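Local coordinates for galactitol-1-phosphate 5-dehydrogenase (Escherichia coli, PDB 4UEJ) that converts galactitol 1-phosphate to D-tagatose 6-phosphate, using NAD(+) as hydride acceptor and zinc as cofactor, at the interface of chains A and B. Residues are numbered along the deposited sequence; one frame, centred on the assembly and turned at random. Chains: chain A/B, Galactitol-1-phosphate 5-dehydrogenase.

Contacts 1 and 2 are neighbouring patches of one homodimer interface, with C-alpha centres about 10 Å apart. A:Gln102 and B:His253 belong to both and join them. Contact 1 is the more polar of the two patches, where an acidic side chain of chain B enters a pocket of chain A. Contact 2 is mostly apolar and sets the structural-zinc lobe of chain A against loops of the coenzyme-binding domain of chain B. The two-fold axis repeats both patches with the chains exchanged. Together they tie the zinc lobe of each subunit, and the helix beside its active site, to the partner subunit.

Contact 1: the interface of chains A and B. Residues chain A 102, 151, 155, 285-287; chain B 253, 277, 280.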
loop_
_atom_site.group_PDB
_atom_site.type_symbol
_atom_site.label_atom_id
_atom_site.label_comp_id
_atom_site.label_asym_id
_atom_site.label_seq_id
_atom_site.Cartn_x
_atom_site.Cartn_y
_atom_site.Cartn_z
ATOM N N GLN A 102 -15.616 4.371 6.706
ATOM C CA GLN A 102 -14.953 5.609 7.090
ATOM C C GLN A 102 -15.933 6.624 7.669
ATOM O O GLN A 102 -15.585 7.792 7.870
ATOM C CB GLN A 102 -14.209 6.229 5.897
ATOM C CG GLN A 102 -12.932 5.470 5.507
ATOM C CD GLN A 102 -13.223 4.210 4.719
ATOM O OE1 GLN A 102 -14.012 4.227 3.780
ATOM N NE2 GLN A 102 -12.590 3.103 5.105
ATOM N N HIS A 151 -14.530 -8.605 1.062
ATOM C CA HIS A 151 -14.316 -7.163 0.947
ATOM C C HIS A 151 -12.895 -6.869 0.488
ATOM O O HIS A 151 -12.681 -6.013 -0.370
ATOM C CB HIS A 151 -14.572 -6.455 2.277
ATOM C CG HIS A 151 -14.445 -4.968 2.181
ATOM N ND1 HIS A 151 -15.293 -4.199 1.411
ATOM C CD2 HIS A 151 -13.553 -4.108 2.725
ATOM C CE1 HIS A 151 -14.932 -2.931 1.492
ATOM N NE2 HIS A 151 -13.884 -2.846 2.296
ATOM N N LEU A 155 -11.705 -4.981 -2.966
ATOM C CA LEU A 155 -10.795 -3.827 -3.044
ATOM C C LEU A 155 -9.646 -4.100 -3.999
ATOM O O LEU A 155 -9.111 -3.176 -4.588
ATOM C CB LEU A 155 -10.235 -3.472 -1.675
ATOM C CG LEU A 155 -11.254 -2.899 -0.681
ATOM C CD1 LEU A 155 -10.567 -2.662 0.651
ATOM C CD2 LEU A 155 -11.866 -1.619 -1.207
ATOM N N GLY A 285 -5.292 -1.210 2.151
ATOM C CA GLY A 285 -5.884 -1.283 3.473
ATOM C C GLY A 285 -7.329 -1.695 3.315
ATOM O O GLY A 285 -8.052 -1.161 2.458
ATOM N N SER A 286 -7.748 -2.662 4.124
ATOM C CA SER A 286 -9.115 -3.131 4.061
ATOM C C SER A 286 -9.722 -2.924 5.435
ATOM O O SER A 286 -9.085 -3.184 6.455
ATOM C CB SER A 286 -9.187 -4.607 3.631
ATOM O OG SER A 286 -10.536 -4.982 3.381
ATOM N N TRP A 287 -10.935 -2.396 5.474
ATOM C CA TRP A 287 -11.536 -2.117 6.764
ATOM C C TRP A 287 -12.967 -2.518 6.704
ATOM O O TRP A 287 -13.726 -2.072 5.835
ATOM C CB TRP A 287 -11.405 -0.647 7.157
ATOM C CG TRP A 287 -11.816 -0.387 8.581
ATOM C CD1 TRP A 287 -12.799 0.459 9.015
ATOM C CD2 TRP A 287 -11.269 -0.999 9.755
ATOM N NE1 TRP A 287 -12.884 0.425 10.389
ATOM C CE2 TRP A 287 -11.959 -0.469 10.866
ATOM C CE3 TRP A 287 -10.252 -1.934 9.978
ATOM C CZ2 TRP A 287 -11.666 -0.842 12.176
ATOM C CZ3 TRP A 287 -9.968 -2.308 11.274
ATOM C CH2 TRP A 287 -10.672 -1.764 12.359
ATOM N N HIS B 253 -9.641 6.668 1.487
ATOM C CA HIS B 253 -9.236 6.004 0.246
ATOM C C HIS B 253 -8.156 6.740 -0.542
ATOM O O HIS B 253 -8.052 6.569 -1.747
ATOM C CB HIS B 253 -10.460 5.772 -0.634
ATOM C CG HIS B 253 -11.399 4.757 -0.070
ATOM N ND1 HIS B 253 -11.416 3.448 -0.496
ATOM C CD2 HIS B 253 -12.320 4.843 0.919
ATOM C CE1 HIS B 253 -12.324 2.775 0.189
ATOM N NE2 HIS B 253 -12.888 3.597 1.054
ATOM N N LEU B 277 -5.358 0.698 7.252
ATOM C CA LEU B 277 -6.552 -0.122 7.114
ATOM C C LEU B 277 -7.808 0.716 7.260
ATOM O O LEU B 277 -8.683 0.675 6.400
ATOM C CB LEU B 277 -6.581 -1.266 8.148
ATOM C CG LEU B 277 -5.653 -2.450 7.838
ATOM C CD1 LEU B 277 -4.187 -2.041 7.959
ATOM C CD2 LEU B 277 -5.967 -3.629 8.752
ATOM N N GLU B 280 -8.627 2.840 4.541
ATOM C CA GLU B 280 -8.538 2.040 3.310
ATOM C C GLU B 280 -7.662 2.750 2.264
ATOM O O GLU B 280 -8.036 2.964 1.111
ATOM C CB GLU B 280 -9.938 1.713 2.786
ATOM C CG GLU B 280 -10.659 0.735 3.748
ATOM C CD GLU B 280 -11.962 0.167 3.209
ATOM O OE1 GLU B 280 -12.769 0.925 2.638
ATOM O OE2 GLU B 280 -12.187 -1.051 3.363
#
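In this homodimer of the zinc-containing alcohol dehydrogenase family, B:Glu280 pushes its side chain into a polar pocket of chain A. The residue lies in the turn between helix 270-278 and strand 282-285. Its carboxylate oxygen OE2 accepts two hydrogen bonds. A:His151 NE2 is the first donor, 2.7 Å from B:Glu280 OE2. It meets the syn lone pair, and the imidazole and carboxylate planes are only 11° apart. The A:His151 ring gets there with CG anti to the backbone N (chi1 -177°). The second donor is the backbone amide A:Trp287 N, 2.8 Å from B:Glu280 OE2. It arrives on the anti side, 22° out of the carboxylate plane. These two bonds should fix the rotation of the carboxylate. A:Trp287 O also lies 3.1 Å from B:Glu280 OE2, a close pair of two acceptors that is probably unfavourable.

Across the contact, the other oxygen has a weaker link. A:Gln102 NE2 gives a weak hydrogen bond to B:Glu280 OE1 at 3.3 Å. At the other end of the same amide, A:Gln102 OE1 takes a weak bond from B:His253 NE2 at 3.0 Å. Amide and imidazole planes stand nearly perpendicular. The B:Glu280 methylene CB lies over one face of the B:His253 ring.

A:Leu155 closes the pocket beside the acid. Its CD1 is 3.5 Å from B:Glu280 OE2, and its CG lies over a face of A:His151. Nearby, A:Gly285 CA packs 3.9 Å from B:Leu277 CA; glycine has no side chain here, which probably lets the two backbones come close. A:His151 and A:Leu155 lie on helix 143-155, whose start carries the presumed zinc ligand A:Glu144, while A:Gly285 ends strand 282-285.

Contact 2: the interface of chains A and B. Residues chain A 93-94, 97, 99, 102; chain B 229, 252-253.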
loop_
_atom_site.group_PDB
_atom_site.type_symbol
_atom_site.label_atom_id
_atom_site.label_comp_id
_atom_site.label_asym_id
_atom_site.label_seq_id
_atom_site.Cartn_x
_atom_site.Cartn_y
_atom_site.Cartn_z
ATOM N N PRO A 93 -20.367 12.960 4.145
ATOM C CA PRO A 93 -19.799 12.833 2.798
ATOM C C PRO A 93 -19.219 11.455 2.506
ATOM O O PRO A 93 -19.401 10.968 1.396
ATOM C CB PRO A 93 -18.697 13.899 2.784
ATOM C CG PRO A 93 -19.186 14.933 3.728
ATOM C CD PRO A 93 -19.863 14.164 4.836
ATOM N N GLU A 94 -18.538 10.850 3.475
ATOM C CA GLU A 94 -18.000 9.503 3.296
ATOM C C GLU A 94 -19.119 8.503 2.976
ATOM O O GLU A 94 -19.009 7.722 2.037
ATOM C CB GLU A 94 -17.227 9.065 4.541
ATOM C CG GLU A 94 -15.799 9.607 4.645
ATOM C CD GLU A 94 -15.727 11.027 5.201
ATOM O OE1 GLU A 94 -16.783 11.682 5.346
ATOM O OE2 GLU A 94 -14.601 11.487 5.494
ATOM N N LYS A 97 -20.544 8.661 -0.394
ATOM C CA LYS A 97 -19.642 8.118 -1.406
ATOM C C LYS A 97 -19.547 6.597 -1.329
ATOM O O LYS A 97 -18.856 5.969 -2.133
ATOM C CB LYS A 97 -18.254 8.737 -1.272
ATOM C CG LYS A 97 -18.160 10.136 -1.867
ATOM C CD LYS A 97 -16.763 10.712 -1.729
ATOM C CE LYS A 97 -16.667 12.105 -2.346
ATOM N NZ LYS A 97 -16.639 12.060 -3.835
ATOM N N PHE A 99 -18.382 5.083 1.295
ATOM C CA PHE A 99 -17.279 4.797 2.195
ATOM C C PHE A 99 -17.783 4.597 3.625
ATOM O O PHE A 99 -17.466 5.385 4.512
ATOM C CB PHE A 99 -16.260 5.935 2.159
ATOM C CG PHE A 99 -15.661 6.178 0.799
ATOM C CD1 PHE A 99 -15.685 5.191 -0.178
ATOM C CD2 PHE A 99 -15.063 7.385 0.505
ATOM C CE1 PHE A 99 -15.129 5.407 -1.420
ATOM C CE2 PHE A 99 -14.497 7.610 -0.735
ATOM C CZ PHE A 99 -14.534 6.625 -1.702
ATOM N N GLN A 102 -15.616 4.371 6.706
ATOM C CA GLN A 102 -14.953 5.609 7.090
ATOM C C GLN A 102 -15.933 6.624 7.669
ATOM O O GLN A 102 -15.585 7.792 7.870
ATOM C CB GLN A 102 -14.209 6.229 5.897
ATOM C CG GLN A 102 -12.932 5.470 5.507
ATOM C CD GLN A 102 -13.223 4.210 4.719
ATOM O OE1 GLN A 102 -14.012 4.227 3.780
ATOM N NE2 GLN A 102 -12.590 3.103 5.105
ATOM N N PHE B 229 -10.964 14.039 -0.110
ATOM C CA PHE B 229 -11.299 12.933 -1.015
ATOM C C PHE B 229 -10.439 12.950 -2.276
ATOM O O PHE B 229 -9.864 13.977 -2.626
ATOM C CB PHE B 229 -12.781 12.967 -1.387
ATOM C CG PHE B 229 -13.706 12.722 -0.223
ATOM C CD1 PHE B 229 -13.921 11.436 0.252
ATOM C CD2 PHE B 229 -14.358 13.770 0.390
ATOM C CE1 PHE B 229 -14.785 11.208 1.326
ATOM C CE2 PHE B 229 -15.222 13.548 1.458
ATOM C CZ PHE B 229 -15.436 12.269 1.919
ATOM N N PRO B 252 -9.774 9.727 3.261
ATOM C CA PRO B 252 -10.361 8.409 2.989
ATOM C C PRO B 252 -10.045 7.933 1.568
ATOM O O PRO B 252 -10.132 8.700 0.591
ATOM C CB PRO B 252 -11.867 8.635 3.189
ATOM C CG PRO B 252 -12.060 10.080 3.208
ATOM C CD PRO B 252 -10.786 10.705 3.674
ATOM N N HIS B 253 -9.641 6.668 1.487
ATOM C CA HIS B 253 -9.236 6.004 0.246
ATOM C C HIS B 253 -8.156 6.740 -0.542
ATOM O O HIS B 253 -8.052 6.569 -1.747
ATOM C CB HIS B 253 -10.460 5.772 -0.634
ATOM C CG HIS B 253 -11.399 4.757 -0.070
ATOM N ND1 HIS B 253 -11.416 3.448 -0.496
ATOM C CD2 HIS B 253 -12.320 4.843 0.919
ATOM C CE1 HIS B 253 -12.324 2.775 0.189
ATOM N NE2 HIS B 253 -12.888 3.597 1.054
#
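A:Phe99 stacks on B:His253 where the structural-zinc lobe of this alcohol dehydrogenase family member meets the partner subunit. The lobe segment, A:Pro93 to A:Gln102, runs among the zinc-binding cysteines A:Cys92, A:Cys95 and A:Cys103. Facing it are two loops of the chain B coenzyme-binding domain, one with B:Phe229 and one with B:Pro252 and B:His253.

The tight part centres on A:Phe99. Its ring centroid is 4.0 Å from that of B:His253, with the planes tilted by 23°. The imidazole carbon B:His253 CD2 sits over the middle of the phenyl face, 3.4 Å above the plane of A:Phe99. The opposite face of A:Phe99 is backed by A:Lys97 CB from its own chain. B:Phe229 comes to the phenyl edge, with CD1 in the plane of the ring; its CE1 is 3.9 Å from A:Phe99 CD2. The phenyl is thus packed on both faces and at one edge.

B:Phe229 is itself packed on one face and along its far rim. A:Lys97 lays its aliphatic chain over the face, with CD 3.8 Å from the ring centroid of B:Phe229 in a CH-pi contact. The chain is extended up to CE and then bends (chi4 -75°), which carries the ammonium NZ beyond the ring, probably toward solvent. Helix 93-96 meets the far rim. A:Glu94 CD is 3.5 Å from B:Phe229 CZ, the carboxylate turned 61° to the ring. A:Pro93 CB touches B:Phe229 CE2 at 3.7 Å.

Packing is looser around B:Pro252. Its CG lies 4.0 Å from A:Glu94 CG, and its CB is 4.1 Å from A:Gln102 CG. These are methylene contacts without directional bonds. The carboxylate oxygen A:Glu94 OE2 also lies against the ring carbon CG of B:Pro252.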